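Long-range contacts in cytosine-specific methyltransferase (Escherichia coli O157:H7 EDL933, PDB 3G7U), which probably methylates cytosine in DNA at carbon 5, taking the methyl group from S-adenosyl-L-methionine, as a prophage-encoded DNA modification enzyme: residues A196-P201 against T217-R222; E228-Q233 against F330-R335. One frame throughout, in Å; residues are numbered along the deposited sequence.

Contact 1 of 2, residues A196-P201 against T217-R222; sequences ALYGLP and TIKKDR
Y198 meets R222 face to face: the tyrosine CG is anti to the backbone N (chi1 166°), and the R222 chain, extended from CG to NE, passes over one face of the ring. Ring and guanidinium are nearly parallel, 14° between planes and 4.1 Å between centres. CD of R222 stands over the face in a CH-pi contact, 4.0 Å from the centroid of the Y198 ring, whereas the cation-pi contact of CZ is off-centre. NH2 of R222 also bonds the hydroxyl of Y227, and NE gives a hydrogen bond to a water in the guanidinium plane; both would limit rotation of the stacked group. At G199, which has positive phi in the type II turn L197 to L200, the carbonyl O receives K219 N (3.0 Å, N-H...O angle 172°). One water donates to the carbonyls of Y198 and K219, another to those of G199 and T217. CD2 of L200 lies 3.9 Å from CG2 of I218, side by side, and CD of P201 approaches the same methyl at 4.1 Å. The touching parts run in nearly opposite directions, but one direct backbone bond makes no ladder: this is a surface loop-to-loop contact of the C5-methyltransferase, away from the predicted catalytic cysteine, between the turn after helix 193-196 and the link from strand 216-217 to helix 225-231.

Contact 2 of 2, residues E228-Q233 against F330-R335; sequences EKLWGQ and FPDWFR
W231 and D332 are brought alongside by their first torsions, each CG anti to its own carbonyl carbon (chi1 -60° and -81°). NE1 of W231 then donates to OD2 of D332 at 2.8 Å; the oxygen lies near the indole plane, but the nitrogen stands above the carboxylate plane. The same oxygen forms a salt bridge with R326 of helix 321-328, so OD2 is held by two donors, which probably favour the ionised form of the buried carboxylate. CD1 of L230 meets OD1 of D332 at 3.6 Å, and CD2 of L230 lies over one face of the W231 indole, toward its rim. The backbone joins in where N of D332 bonds O of L230 at 2.8 Å. W333, beside P331 CG on one ring face, points NE1 at O of G232 (3.0 Å, N-H...O angle 154°), and this carbonyl also accepts from R21 of helix 14-22. The arrangement is the C-terminal end of helix 225-231 docked on the type I turn P331 to F334, with two tryptophan N-H groups bonded in opposite directions across the junction.

How the contacts relate
After the strands of the seven-stranded sheet and the helices between them, the chain reaches helix 193-196 and the turn after it, then strands 205-207 and 216-217; contact 1 closes this short excursion, with 15 residues between its segments. Helix 225-231 follows at once, and contact 2 joins its end to the loop after helix 321-328, across 96 intervening residues. The two closures are therefore in series, neither nested nor crossing. Their centres are 12 Å apart and they touch: CD1 of I218 lies 3.5 Å from NE1 of W231, and CB of K220 packs on the same indole. R326 hydrogen-bonds carbonyls of 196-201 and forms a salt bridge with D332, linking that segment to contact 2.

Contact 1 of 2, residues A196-P201 against T217-R222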
# COMPACT_ATOMS: atom_id res chain seq x y z
N ALA A 196 -3.92 -10.59 -13.59
CA ALA A 196 -2.98 -9.54 -13.09
C ALA A 196 -1.62 -9.71 -13.75
O ALA A 196 -0.95 -8.73 -14.04
CB ALA A 196 -2.83 -9.65 -11.57
N LEU A 197 -1.26 -10.96 -14.03
CA LEU A 197 0.07 -11.31 -14.57
C LEU A 197 0.14 -11.31 -16.10
O LEU A 197 1.21 -11.55 -16.67
CB LEU A 197 0.54 -12.64 -14.02
CG LEU A 197 0.66 -12.70 -12.50
CD1 LEU A 197 1.41 -13.94 -12.08
CD2 LEU A 197 1.35 -11.44 -11.97
N TYR A 198 -0.97 -10.95 -16.76
CA TYR A 198 -1.07 -10.94 -18.22
C TYR A 198 0.03 -10.13 -18.86
O TYR A 198 0.24 -8.95 -18.49
CB TYR A 198 -2.41 -10.33 -18.70
CG TYR A 198 -2.37 -10.00 -20.19
CD1 TYR A 198 -2.57 -11.01 -21.13
CD2 TYR A 198 -2.07 -8.72 -20.66
CE1 TYR A 198 -2.50 -10.75 -22.49
CE2 TYR A 198 -1.97 -8.45 -22.01
CZ TYR A 198 -2.20 -9.49 -22.92
OH TYR A 198 -2.13 -9.28 -24.26
N GLY A 199 0.70 -10.72 -19.85
CA GLY A 199 1.58 -9.95 -20.77
C GLY A 199 3.00 -9.70 -20.29
O GLY A 199 3.81 -9.09 -20.98
N LEU A 200 3.32 -10.20 -19.10
CA LEU A 200 4.67 -10.09 -18.57
C LEU A 200 5.59 -11.09 -19.28
O LEU A 200 5.11 -12.12 -19.80
CB LEU A 200 4.65 -10.34 -17.04
CG LEU A 200 4.04 -9.25 -16.13
CD1 LEU A 200 3.83 -9.78 -14.72
CD2 LEU A 200 4.90 -7.98 -16.06
N PRO A 201 6.92 -10.83 -19.29
CA PRO A 201 7.82 -11.77 -19.98
C PRO A 201 7.84 -13.19 -19.41
O PRO A 201 7.86 -13.38 -18.19
CB PRO A 201 9.21 -11.12 -19.87
CG PRO A 201 9.09 -10.08 -18.80
CD PRO A 201 7.63 -9.63 -18.78
N THR A 217 10.32 -5.36 -21.80
CA THR A 217 9.15 -5.11 -22.61
C THR A 217 8.00 -6.02 -22.23
O THR A 217 8.18 -7.24 -22.01
CB THR A 217 9.51 -5.30 -24.13
OG1 THR A 217 10.46 -4.31 -24.49
CG2 THR A 217 8.26 -5.18 -25.02
N ILE A 218 6.81 -5.40 -22.10
CA ILE A 218 5.59 -6.14 -21.84
C ILE A 218 4.57 -5.95 -22.97
O ILE A 218 4.69 -5.04 -23.80
CB ILE A 218 4.93 -5.69 -20.52
CG1 ILE A 218 4.66 -4.18 -20.57
CG2 ILE A 218 5.85 -6.02 -19.32
CD1 ILE A 218 3.58 -3.71 -19.61
N LYS A 219 3.56 -6.80 -22.97
CA LYS A 219 2.40 -6.59 -23.83
C LYS A 219 1.40 -5.78 -23.03
O LYS A 219 1.06 -6.15 -21.90
CB LYS A 219 1.76 -7.91 -24.20
CG LYS A 219 2.63 -8.77 -25.07
CD LYS A 219 1.90 -10.07 -25.38
CE LYS A 219 2.80 -11.01 -26.16
NZ LYS A 219 3.60 -10.23 -27.15
N LYS A 220 0.99 -4.64 -23.58
CA LYS A 220 -0.10 -3.89 -22.99
C LYS A 220 -1.19 -3.60 -23.99
O LYS A 220 -1.38 -2.48 -24.42
CB LYS A 220 0.37 -2.65 -22.21
CG LYS A 220 1.19 -1.61 -22.89
CD LYS A 220 1.36 -0.49 -21.86
CE LYS A 220 0.91 0.84 -22.40
NZ LYS A 220 2.02 1.76 -22.75
N ASP A 221 -1.89 -4.66 -24.37
CA ASP A 221 -3.01 -4.56 -25.30
C ASP A 221 -4.26 -5.08 -24.62
O ASP A 221 -5.01 -5.87 -25.20
CB ASP A 221 -2.70 -5.36 -26.57
CG ASP A 221 -2.27 -6.79 -26.28
OD1 ASP A 221 -2.29 -7.20 -25.10
OD2 ASP A 221 -1.88 -7.51 -27.24
N ARG A 222 -4.46 -4.71 -23.36
CA ARG A 222 -5.70 -5.05 -22.69
C ARG A 222 -6.45 -3.85 -22.16
O ARG A 222 -5.89 -2.75 -22.01
CB ARG A 222 -5.54 -6.11 -21.62
CG ARG A 222 -5.77 -7.47 -22.13
CD ARG A 222 -5.98 -8.42 -21.02
NE ARG A 222 -5.95 -9.76 -21.53
CZ ARG A 222 -6.10 -10.84 -20.78
NH1 ARG A 222 -6.06 -12.06 -21.35
NH2 ARG A 222 -6.31 -10.72 -19.47
O HOH W 1 1.65 -6.79 -19.37
O HOH W 2 -5.58 -9.76 -24.52
O HOH W 3 6.54 -9.58 -22.57

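Contact 2 of 2, residues E228-Q233 against F330-R335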
# COMPACT_ATOMS: atom_id res chain seq x y z
N GLU A 228 -6.44 -0.06 -16.70
CA GLU A 228 -6.33 1.41 -16.72
C GLU A 228 -5.55 1.88 -15.50
O GLU A 228 -4.79 2.84 -15.56
CB GLU A 228 -7.69 2.13 -16.70
CG GLU A 228 -8.85 1.52 -17.50
CD GLU A 228 -8.62 1.39 -19.03
OE1 GLU A 228 -7.89 2.23 -19.62
OE2 GLU A 228 -9.19 0.44 -19.63
N LYS A 229 -5.79 1.22 -14.38
CA LYS A 229 -5.06 1.50 -13.13
C LYS A 229 -3.62 1.00 -13.25
O LYS A 229 -2.68 1.60 -12.74
CB LYS A 229 -5.75 0.82 -11.95
CG LYS A 229 -7.06 1.46 -11.57
CD LYS A 229 -7.50 1.07 -10.17
CE LYS A 229 -8.83 1.80 -9.79
NZ LYS A 229 -8.73 3.29 -10.00
N LEU A 230 -3.44 -0.11 -13.97
CA LEU A 230 -2.10 -0.71 -14.11
C LEU A 230 -1.14 0.16 -14.94
O LEU A 230 0.01 0.32 -14.57
CB LEU A 230 -2.19 -2.14 -14.67
CG LEU A 230 -0.96 -3.05 -14.64
CD1 LEU A 230 -0.60 -3.47 -13.19
CD2 LEU A 230 -1.24 -4.31 -15.47
N TRP A 231 -1.64 0.73 -16.04
CA TRP A 231 -0.84 1.46 -17.02
C TRP A 231 -1.09 2.97 -17.07
O TRP A 231 -0.45 3.67 -17.84
CB TRP A 231 -0.99 0.82 -18.42
CG TRP A 231 -0.53 -0.63 -18.40
CD1 TRP A 231 0.61 -1.12 -17.77
CD2 TRP A 231 -1.17 -1.76 -19.00
NE1 TRP A 231 0.70 -2.48 -17.96
CE2 TRP A 231 -0.38 -2.90 -18.69
CE3 TRP A 231 -2.34 -1.93 -19.76
CZ2 TRP A 231 -0.72 -4.19 -19.13
CZ3 TRP A 231 -2.70 -3.23 -20.17
CH2 TRP A 231 -1.89 -4.34 -19.85
N GLY A 232 -1.98 3.49 -16.23
CA GLY A 232 -2.30 4.93 -16.25
C GLY A 232 -2.80 5.44 -14.90
O GLY A 232 -2.31 4.99 -13.85
N GLN A 233 -3.78 6.36 -14.94
CA GLN A 233 -4.31 6.99 -13.73
C GLN A 233 -3.16 7.47 -12.83
O GLN A 233 -3.08 7.11 -11.63
CB GLN A 233 -5.29 6.09 -13.01
CG GLN A 233 -6.57 5.83 -13.81
CD GLN A 233 -7.56 4.93 -13.09
OE1 GLN A 233 -7.48 4.76 -11.87
NE2 GLN A 233 -8.50 4.34 -13.85
N PHE A 330 -0.33 -2.45 -7.21
CA PHE A 330 0.48 -1.32 -7.62
C PHE A 330 0.51 -1.20 -9.14
O PHE A 330 0.50 -2.20 -9.85
CB PHE A 330 1.94 -1.46 -7.09
CG PHE A 330 2.13 -1.02 -5.66
CD1 PHE A 330 2.45 0.31 -5.36
CD2 PHE A 330 2.07 -1.96 -4.65
CE1 PHE A 330 2.65 0.69 -4.03
CE2 PHE A 330 2.26 -1.60 -3.33
CZ PHE A 330 2.57 -0.27 -3.04
N PRO A 331 0.55 0.03 -9.67
CA PRO A 331 0.65 0.15 -11.12
C PRO A 331 2.04 -0.18 -11.63
O PRO A 331 3.03 -0.07 -10.89
CB PRO A 331 0.38 1.62 -11.36
CG PRO A 331 0.70 2.32 -10.08
CD PRO A 331 0.54 1.34 -8.98
N ASP A 332 2.14 -0.56 -12.90
CA ASP A 332 3.45 -0.86 -13.50
C ASP A 332 4.44 0.27 -13.52
O ASP A 332 5.63 0.01 -13.60
CB ASP A 332 3.29 -1.36 -14.94
CG ASP A 332 2.93 -2.81 -15.02
OD1 ASP A 332 2.93 -3.50 -13.98
OD2 ASP A 332 2.69 -3.29 -16.16
N TRP A 333 3.96 1.52 -13.45
CA TRP A 333 4.85 2.69 -13.44
C TRP A 333 5.43 3.05 -12.06
O TRP A 333 6.29 3.90 -11.96
CB TRP A 333 4.15 3.92 -14.09
CG TRP A 333 2.78 4.26 -13.52
CD1 TRP A 333 1.58 3.90 -14.04
CD2 TRP A 333 2.49 5.04 -12.33
NE1 TRP A 333 0.55 4.43 -13.28
CE2 TRP A 333 1.08 5.13 -12.22
CE3 TRP A 333 3.29 5.69 -11.36
CZ2 TRP A 333 0.43 5.81 -11.18
CZ3 TRP A 333 2.66 6.37 -10.33
CH2 TRP A 333 1.24 6.43 -10.23
N PHE A 334 4.97 2.35 -11.02
CA PHE A 334 5.48 2.57 -9.67
C PHE A 334 6.85 1.89 -9.58
O PHE A 334 7.02 0.74 -9.98
CB PHE A 334 4.49 2.01 -8.64
CG PHE A 334 4.69 2.56 -7.26
CD1 PHE A 334 3.94 3.68 -6.83
CD2 PHE A 334 5.63 2.00 -6.41
CE1 PHE A 334 4.14 4.23 -5.56
CE2 PHE A 334 5.83 2.55 -5.10
CZ PHE A 334 5.07 3.65 -4.71
N ARG A 335 7.85 2.60 -9.06
CA ARG A 335 9.21 2.10 -9.09
C ARG A 335 9.65 1.70 -7.70
O ARG A 335 9.52 2.49 -6.76
CB ARG A 335 10.14 3.19 -9.60
CG ARG A 335 11.55 2.69 -9.91
CD ARG A 335 12.36 3.82 -10.57
NE ARG A 335 13.72 3.37 -10.86
CZ ARG A 335 14.51 3.92 -11.79
NH1 ARG A 335 14.05 4.93 -12.53
NH2 ARG A 335 15.74 3.44 -11.99